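Local coordinates for UDP-glucose 4-epimerase (Campylobacter jejuni subsp. jejuni serotype O:2, PDB 7K3P), which interconverts UDP-glucose and UDP-galactose, and probably their N-acetylated counterparts, with NAD as bound cofactor, at residues Asp238-Arg243 against Gly277-Glu282; Phe230-Asp235 against Val297-Arg302. The protein carries 2 engineered substitutions. One frame throughout, in Å; residues are numbered along the deposited sequence.

Contact 1 (Asp238-Arg243 against Gly277-Glu282). With ACT (acetate ion), chain G.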
loop_
_atom_site.group_PDB
_atom_site.type_symbol
_atom_site.label_atom_id
_atom_site.label_comp_id
_atom_site.label_asym_id
_atom_site.label_seq_id
_atom_site.Cartn_x
_atom_site.Cartn_y
_atom_site.Cartn_z
ATOM N N ASP A 238 -20.665 30.377 15.610
ATOM C CA ASP A 238 -22.085 30.227 15.921
ATOM C C ASP A 238 -22.415 29.003 16.796
ATOM O O ASP A 238 -23.580 28.622 16.917
ATOM C CB ASP A 238 -22.922 30.211 14.636
ATOM C CG ASP A 238 -22.607 29.013 13.738
ATOM O OD1 ASP A 238 -22.112 27.986 14.242
ATOM O OD2 ASP A 238 -22.873 29.095 12.524
ATOM N N GLY A 239 -21.396 28.388 17.394
ATOM C CA GLY A 239 -21.606 27.231 18.249
ATOM C C GLY A 239 -21.745 25.885 17.541
ATOM O O GLY A 239 -21.813 24.855 18.204
ATOM N N THR A 240 -21.798 25.879 16.207
ATOM C CA THR A 240 -21.912 24.621 15.465
ATOM C C THR A 240 -20.572 24.219 14.838
ATOM O O THR A 240 -19.631 25.021 14.805
ATOM C CB THR A 240 -23.022 24.660 14.388
ATOM O OG1 THR A 240 -22.702 25.627 13.376
ATOM C CG2 THR A 240 -24.373 25.003 15.016
ATOM N N CYS A 241 -20.485 22.975 14.361
ATOM C CA CYS A 241 -19.238 22.451 13.803
ATOM C C CYS A 241 -18.804 23.192 12.532
ATOM O O CYS A 241 -19.634 23.607 11.728
ATOM C CB CYS A 241 -19.367 20.939 13.515
ATOM S SG CYS A 241 -19.248 19.937 15.040
ATOM N N ILE A 242 -17.492 23.346 12.373
ATOM C CA ILE A 242 -16.917 23.955 11.183
ATOM C C ILE A 242 -16.192 22.888 10.351
ATOM O O ILE A 242 -15.318 22.171 10.851
ATOM C CB ILE A 242 -15.945 25.098 11.560
ATOM C CG1 ILE A 242 -16.731 26.246 12.213
ATOM C CG2 ILE A 242 -15.189 25.592 10.320
ATOM C CD1 ILE A 242 -15.876 27.387 12.728
ATOM N N ARG A 243 -16.570 22.772 9.084
ATOM C CA ARG A 243 -15.944 21.788 8.204
ATOM C C ARG A 243 -15.535 22.407 6.873
ATOM O O ARG A 243 -15.929 23.526 6.551
ATOM C CB ARG A 243 -16.877 20.593 7.966
ATOM C CG ARG A 243 -17.123 19.759 9.220
ATOM C CD ARG A 243 -15.821 19.169 9.743
ATOM N NE ARG A 243 -16.043 18.233 10.848
ATOM C CZ ARG A 243 -16.088 18.573 12.134
ATOM N NH1 ARG A 243 -15.941 19.840 12.503
ATOM N NH2 ARG A 243 -16.284 17.639 13.062
ATOM N N GLY A 277 -13.312 27.174 6.997
ATOM C CA GLY A 277 -14.427 26.269 6.827
ATOM C C GLY A 277 -15.759 26.978 6.761
ATOM O O GLY A 277 -15.824 28.206 6.629
ATOM N N PHE A 278 -16.826 26.188 6.810
ATOM C CA PHE A 278 -18.189 26.699 6.912
ATOM C C PHE A 278 -18.857 25.949 8.062
ATOM O O PHE A 278 -18.550 24.776 8.287
ATOM C CB PHE A 278 -18.953 26.452 5.604
ATOM C CG PHE A 278 -18.291 27.077 4.389
ATOM C CD1 PHE A 278 -18.526 28.411 4.057
ATOM C CD2 PHE A 278 -17.426 26.333 3.594
ATOM C CE1 PHE A 278 -17.917 28.991 2.937
ATOM C CE2 PHE A 278 -16.805 26.900 2.462
ATOM C CZ PHE A 278 -17.056 28.227 2.133
ATOM N N SER A 279 -19.760 26.611 8.785
ATOM C CA SER A 279 -20.429 25.977 9.920
ATOM C C SER A 279 -21.689 25.247 9.460
ATOM O O SER A 279 -22.176 25.469 8.341
ATOM C CB SER A 279 -20.772 27.011 10.999
ATOM O OG SER A 279 -21.880 27.794 10.609
ATOM N N VAL A 280 -22.196 24.358 10.314
ATOM C CA VAL A 280 -23.420 23.609 10.030
ATOM C C VAL A 280 -24.575 24.578 9.832
ATOM O O VAL A 280 -25.403 24.415 8.938
ATOM C CB VAL A 280 -23.773 22.655 11.195
ATOM C CG1 VAL A 280 -25.101 21.958 10.935
ATOM C CG2 VAL A 280 -22.649 21.627 11.414
ATOM N N LYS A 281 -24.619 25.586 10.693
ATOM C CA LYS A 281 -25.665 26.591 10.673
ATOM C C LYS A 281 -25.604 27.407 9.373
ATOM O O LYS A 281 -26.632 27.667 8.736
ATOM C CB LYS A 281 -25.485 27.500 11.887
ATOM C CG LYS A 281 -26.767 28.040 12.485
ATOM C CD LYS A 281 -26.456 28.968 13.679
ATOM C CE LYS A 281 -27.667 29.829 14.062
ATOM N NZ LYS A 281 -27.529 30.499 15.397
ATOM N N GLU A 282 -24.396 27.796 8.973
ATOM C CA GLU A 282 -24.216 28.529 7.719
ATOM C C GLU A 282 -24.714 27.722 6.515
ATOM O O GLU A 282 -25.472 28.233 5.675
ATOM C CB GLU A 282 -22.751 28.929 7.544
ATOM C CG GLU A 282 -22.311 30.069 8.482
ATOM C CD GLU A 282 -20.795 30.249 8.538
ATOM O OE1 GLU A 282 -20.073 29.329 8.088
ATOM O OE2 GLU A 282 -20.326 31.304 9.037
HETATM C C ACT G . -16.345 14.747 11.401
HETATM O O ACT G . -16.780 14.743 12.585
HETATM O OXT ACT G . -16.858 15.561 10.592
HETATM C CH3 ACT G . -15.268 13.806 10.956
#
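S279 OG is held by two hydrogen bonds: it donates to D238 OD2 at 2.5 Å and accepts from E282 N at 3.0 Å. The carboxylate oxygen is met on its syn side, 18° out of plane. S279 is the N-cap of helix 280-291, and its own backbone N donates to E282 OE1 at 2.8 Å, completing a capping box. The other oxygen of D238 serves its own loop: OD1 takes both T240 N, closing an Asx turn, and T240 OG1. T240 OG1, placed between its backbone N and carbonyl carbon (chi1 64°), also accepts a long, straight bond of 3.3 Å from K281 N. The methylenes of K281 run alongside the D238 carboxylate in the opposite sense, CB coming within 3.1 Å of OD2, while C241 CB touches V280 CG2.

Farther along, R243 and F278 form an antiparallel hydrogen-bonded pair, R243 N to F278 O at 2.9 Å and F278 N to R243 O at 2.8 Å; I242 and S279 make the adjoining non-hydrogen-bonded pair. Over G277 CA lies I242 CG2. The R243 chain bends at chi2 (-61°), bringing NH1 to I242 O, while NE and NH2 hold the two oxygens of an acetate, probably from the crystallisation liquor. NH2 also donates to P307 O. Two amides of the first helical turn, K281 N and E282 N, are thus met by the T240 and S279 hydroxyls, and V280 N gives a weak bond to C241 O; the negative charge of D238 would probably be eased by the helix N terminus.

Contact 2 (Phe230-Asp235 against Val297-Arg302); sequences FGDDYD and VELAPR
A short parallel strand pairing runs on into a salt-bridged loop where strand 226-230 ends beside strand 296-300, at the partly exposed outer end of the fold, about 28 Å between the centres of contact and chain. F230 and A300 form the parallel bridge, and G231 N donates to A300 O at 2.8 Å. On the face carrying both side chains, A300 CB packs against F230 CD1, 3.6 Å away, and P301 O lies in the ring plane at the F230 edge. R303 adds a cation-pi contact to the same ring.

Beyond the bridge R302 does most of the work. Its side chain, extended from CG to NE, reaches across Y234 at a slant, so that the guanidinium lies flat on the ring, planes 17° apart and centres 4.2 Å apart. The cation-pi contact is off-centre, and Y234 CD1 sits over the middle of the guanidinium. At the edge of the same group D233 is held side-on: NE makes a salt bridge of 2.7 Å to D233 OD1, and NH2 donates to D233 O at 2.8 Å with a weak second bond to OD1. The D233 carboxylate stands between its backbone N and carbonyl carbon (chi1 65°) and is turned 82° from the guanidinium plane. The ring face, OD1 and the D233 carbonyl together limit the rotation of the arginine end. G231 lets the chain pass closely between R302 and Y234. Nearer the strand, L299 CD2 meets D232 OD2 at 3.2 Å. The two-stranded parallel pairing belongs to the smaller C-terminal region that, in epimerases of this family, accompanies the NAD-binding Rossmann domain.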
loop_
_atom_site.group_PDB
_atom_site.type_symbol
_atom_site.label_atom_id
_atom_site.label_comp_id
_atom_site.label_asym_id
_atom_site.label_seq_id
_atom_site.Cartn_x
_atom_site.Cartn_y
_atom_site.Cartn_z
ATOM N N PHE A 230 -25.731 18.200 15.466
ATOM C CA PHE A 230 -25.190 17.594 16.676
ATOM C C PHE A 230 -24.327 18.572 17.450
ATOM O O PHE A 230 -23.127 18.689 17.188
ATOM C CB PHE A 230 -24.402 16.334 16.335
ATOM C CG PHE A 230 -25.255 15.233 15.783
ATOM C CD1 PHE A 230 -26.096 14.508 16.616
ATOM C CD2 PHE A 230 -25.228 14.930 14.432
ATOM C CE1 PHE A 230 -26.895 13.488 16.105
ATOM C CE2 PHE A 230 -26.017 13.921 13.917
ATOM C CZ PHE A 230 -26.852 13.195 14.757
ATOM N N GLY A 231 -24.942 19.277 18.400
ATOM C CA GLY A 231 -24.228 20.238 19.226
ATOM C C GLY A 231 -24.294 21.649 18.665
ATOM O O GLY A 231 -24.036 21.866 17.468
ATOM N N ASP A 232 -24.642 22.606 19.526
ATOM C CA ASP A 232 -24.713 24.008 19.141
ATOM C C ASP A 232 -24.014 24.880 20.172
ATOM O O ASP A 232 -24.231 26.092 20.218
ATOM C CB ASP A 232 -26.167 24.464 18.938
ATOM C CG ASP A 232 -26.967 24.508 20.245
ATOM O OD1 ASP A 232 -26.563 23.864 21.241
ATOM O OD2 ASP A 232 -28.023 25.177 20.261
ATOM N N ASP A 233 -23.152 24.261 20.975
ATOM C CA ASP A 233 -22.411 24.984 22.010
ATOM C C ASP A 233 -20.895 24.786 21.913
ATOM O O ASP A 233 -20.183 24.815 22.925
ATOM C CB ASP A 233 -22.906 24.574 23.402
ATOM C CG ASP A 233 -22.624 23.120 23.715
ATOM O OD1 ASP A 233 -22.220 22.372 22.800
ATOM O OD2 ASP A 233 -22.820 22.716 24.878
ATOM N N TYR A 234 -20.395 24.581 20.700
ATOM C CA TYR A 234 -18.951 24.490 20.506
ATOM C C TYR A 234 -18.309 25.870 20.581
ATOM O O TYR A 234 -18.991 26.889 20.415
ATOM C CB TYR A 234 -18.629 23.843 19.161
ATOM C CG TYR A 234 -18.905 22.360 19.112
ATOM C CD1 TYR A 234 -18.044 21.457 19.727
ATOM C CD2 TYR A 234 -20.012 21.858 18.442
ATOM C CE1 TYR A 234 -18.278 20.094 19.686
ATOM C CE2 TYR A 234 -20.252 20.488 18.386
ATOM C CZ TYR A 234 -19.378 19.615 19.012
ATOM O OH TYR A 234 -19.592 18.254 18.983
ATOM N N ASP A 235 -16.999 25.892 20.822
ATOM C CA ASP A 235 -16.215 27.126 20.814
ATOM C C ASP A 235 -15.970 27.600 19.379
ATOM O O ASP A 235 -14.827 27.657 18.928
ATOM C CB ASP A 235 -14.868 26.901 21.503
ATOM C CG ASP A 235 -14.101 28.199 21.721
ATOM O OD1 ASP A 235 -14.737 29.276 21.654
ATOM O OD2 ASP A 235 -12.875 28.146 21.967
ATOM N N VAL A 297 -34.931 20.604 10.134
ATOM C CA VAL A 297 -33.713 20.458 10.936
ATOM C C VAL A 297 -33.989 20.476 12.443
ATOM O O VAL A 297 -34.818 21.257 12.931
ATOM C CB VAL A 297 -32.605 21.481 10.557
ATOM C CG1 VAL A 297 -33.073 22.415 9.456
ATOM C CG2 VAL A 297 -32.129 22.249 11.781
ATOM N N GLU A 298 -33.296 19.599 13.171
ATOM C CA GLU A 298 -33.478 19.474 14.612
ATOM C C GLU A 298 -32.153 19.549 15.356
ATOM O O GLU A 298 -31.145 18.979 14.925
ATOM C CB GLU A 298 -34.180 18.157 14.963
ATOM C CG GLU A 298 -35.262 18.301 16.021
ATOM C CD GLU A 298 -36.563 18.821 15.444
ATOM O OE1 GLU A 298 -37.179 18.090 14.634
ATOM O OE2 GLU A 298 -36.967 19.954 15.799
ATOM N N LEU A 299 -32.166 20.260 16.477
ATOM C CA LEU A 299 -31.011 20.354 17.352
ATOM C C LEU A 299 -30.830 19.042 18.091
ATOM O O LEU A 299 -31.785 18.494 18.644
ATOM C CB LEU A 299 -31.234 21.468 18.367
ATOM C CG LEU A 299 -30.271 22.650 18.339
ATOM C CD1 LEU A 299 -30.223 23.230 16.938
ATOM C CD2 LEU A 299 -30.693 23.716 19.347
ATOM N N ALA A 300 -29.603 18.534 18.104
ATOM C CA ALA A 300 -29.278 17.353 18.894
ATOM C C ALA A 300 -28.099 17.667 19.791
ATOM O O ALA A 300 -27.420 18.677 19.592
ATOM C CB ALA A 300 -28.961 16.176 17.995
ATOM N N PRO A 301 -27.841 16.800 20.782
ATOM C CA PRO A 301 -26.671 16.973 21.651
ATOM C C PRO A 301 -25.383 16.811 20.860
ATOM O O PRO A 301 -25.401 16.289 19.742
ATOM C CB PRO A 301 -26.794 15.803 22.639
ATOM C CG PRO A 301 -28.275 15.464 22.635
ATOM C CD PRO A 301 -28.685 15.667 21.199
ATOM N N ARG A 302 -24.273 17.243 21.444
ATOM C CA ARG A 302 -22.970 16.957 20.881
ATOM C C ARG A 302 -22.807 15.455 20.669
ATOM O O ARG A 302 -23.260 14.639 21.474
ATOM C CB ARG A 302 -21.871 17.419 21.827
ATOM C CG ARG A 302 -21.733 18.914 21.971
ATOM C CD ARG A 302 -20.387 19.195 22.567
ATOM N NE ARG A 302 -20.190 20.608 22.828
ATOM C CZ ARG A 302 -19.065 21.111 23.309
ATOM N NH1 ARG A 302 -18.047 20.300 23.566
ATOM N NH2 ARG A 302 -18.962 22.415 23.529
HETATM O O HOH W 1 -27.860 20.740 20.974
#

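Overall arrangement
From the N terminus the chain first builds most of the seven-stranded parallel sheet, then leaves it through helix 212-220 for strand 226-230. Contact 2 opens there, and 61 residues later strand 296-300 returns to close it. Contact 1 falls wholly within that span: 238-243 leads into strand 242-246, and 33 residues, including helix 248-261 and strand 268-271 at the edge of the large sheet, pass before 277-282 comes back. Helix 280-291 then leads straight to strand 296-300. The loop after strand 226-230 packs on the lead-in to strand 242-246, with a probable hydrogen bond between G239 O and Y234 N; T240 and V280 also touch I229 of strand 226-230.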